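Thiol-disulfide oxidoreductase (Bacteroides thetaiotaomicron, PDB 3FW2) probably acts as a thiol-disulfide oxidoreductase of the TlpA-like family, this chain being its C-terminal thioredoxin-like domain. Local coordinates at residues 137-140 with 141-145. Residues are numbered along the deposited sequence; the frame is centred on the assembly and turned at random.
Sequences EELK and KKIEN
A chi1 of 173° swings the L139 branch away from its own amide nitrogen, while a chi1 of -56° sets CG1 of I143 beside its N, and the two side chains lie alongside each other one turn apart on helix 136-149, the C-terminal helix of this thioredoxin-like domain. They point the same way, and CD1 of L139 rests 4.0 Å from CG1 of I143. Both are buried and belong to the face of the helix turned to the rest of the domain: L139 packs on I60 and I143 on Y64, both of helix 48-64, while I143 also touches L122 of the central sheet.

Four successive i to i+4 bonds join the two turns. N of I143 meets O of L139 at 3.1 Å, with an N-H...O angle of 171°. N of K141 donates to O of E137 at 2.9 Å and N of K142 to O of E138 at 3.0 Å.

On the exposed side, the K140 chain bends at chi3 and carries its ammonium back to E137, where NZ forms a salt bridge of 2.6 Å with OE2, on the syn side of the carboxylate. The E144 chain lies back over the K140 carbonyl and touches Y64. Replacing E144 by an alanine would probably uncover the K140 carbonyl on that side, give up the contact with Y64 and cost K63 its weak, long ion pair. That carbonyl O of K140 takes the N-H of E144, with N 2.9 Å away, and has CG of the same glutamate at 3.2 Å.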
# COMPACT_ATOMS: atom_id res chain seq x y z
N GLU A 137 18.41 -15.45 4.81
CA GLU A 137 19.59 -16.15 4.26
C GLU A 137 19.56 -16.26 2.76
O GLU A 137 20.61 -16.22 2.15
CB GLU A 137 19.80 -17.54 4.87
CG GLU A 137 20.01 -17.55 6.38
CD GLU A 137 21.21 -16.72 6.82
OE1 GLU A 137 22.33 -16.99 6.34
OE2 GLU A 137 21.03 -15.77 7.62
N GLU A 138 18.39 -16.44 2.17
CA GLU A 138 18.29 -16.56 0.74
C GLU A 138 18.78 -15.26 0.05
O GLU A 138 19.50 -15.29 -0.96
CB GLU A 138 16.88 -16.88 0.29
CG GLU A 138 16.85 -17.10 -1.22
CD GLU A 138 15.57 -17.57 -1.79
OE1 GLU A 138 14.46 -17.24 -1.28
OE2 GLU A 138 15.71 -18.29 -2.81
N LEU A 139 18.36 -14.13 0.59
CA LEU A 139 18.85 -12.83 0.04
C LEU A 139 20.35 -12.71 0.20
O LEU A 139 21.07 -12.33 -0.76
CB LEU A 139 18.13 -11.68 0.72
CG LEU A 139 18.63 -10.25 0.41
CD1 LEU A 139 18.49 -10.01 -1.08
CD2 LEU A 139 17.82 -9.28 1.28
N LYS A 140 20.82 -12.98 1.40
CA LYS A 140 22.25 -12.96 1.64
C LYS A 140 23.06 -13.77 0.63
O LYS A 140 24.04 -13.27 0.02
CB LYS A 140 22.58 -13.34 3.07
CG LYS A 140 22.07 -12.39 4.18
CD LYS A 140 22.72 -12.82 5.49
CE LYS A 140 21.80 -12.96 6.68
NZ LYS A 140 22.57 -13.68 7.76
N LYS A 141 22.59 -14.98 0.38
CA LYS A 141 23.27 -15.88 -0.51
C LYS A 141 23.23 -15.42 -1.96
O LYS A 141 24.22 -15.51 -2.68
CB LYS A 141 22.62 -17.27 -0.42
CG LYS A 141 23.27 -18.30 -1.34
CD LYS A 141 24.78 -18.42 -1.11
CE LYS A 141 25.17 -19.53 -0.14
NZ LYS A 141 26.52 -20.03 -0.49
N LYS A 142 22.10 -14.87 -2.39
CA LYS A 142 22.00 -14.42 -3.77
C LYS A 142 22.96 -13.25 -4.04
O LYS A 142 23.65 -13.25 -5.09
CB LYS A 142 20.60 -14.00 -4.12
CG LYS A 142 20.43 -13.75 -5.62
CD LYS A 142 20.43 -15.07 -6.44
CE LYS A 142 19.80 -14.84 -7.82
NZ LYS A 142 19.93 -16.02 -8.73
N ILE A 143 23.05 -12.32 -3.09
CA ILE A 143 23.99 -11.19 -3.21
C ILE A 143 25.42 -11.69 -3.16
O ILE A 143 26.26 -11.34 -4.02
CB ILE A 143 23.78 -10.09 -2.17
CG1 ILE A 143 22.34 -9.55 -2.19
CG2 ILE A 143 24.84 -8.95 -2.34
CD1 ILE A 143 21.80 -9.13 -3.52
N GLU A 144 25.72 -12.55 -2.21
CA GLU A 144 27.05 -13.18 -2.21
C GLU A 144 27.39 -13.81 -3.55
O GLU A 144 28.53 -13.65 -4.03
CB GLU A 144 27.18 -14.23 -1.11
CG GLU A 144 27.21 -13.66 0.24
CD GLU A 144 27.11 -14.72 1.35
OE1 GLU A 144 27.07 -15.95 1.03
OE2 GLU A 144 27.04 -14.32 2.55
N ASN A 145 26.45 -14.55 -4.15
CA ASN A 145 26.69 -15.17 -5.47
C ASN A 145 26.98 -14.19 -6.60
O ASN A 145 27.89 -14.40 -7.43
CB ASN A 145 25.56 -16.09 -5.90
CG ASN A 145 25.46 -17.35 -5.05
OD1 ASN A 145 26.38 -17.70 -4.29
ND2 ASN A 145 24.34 -18.06 -5.19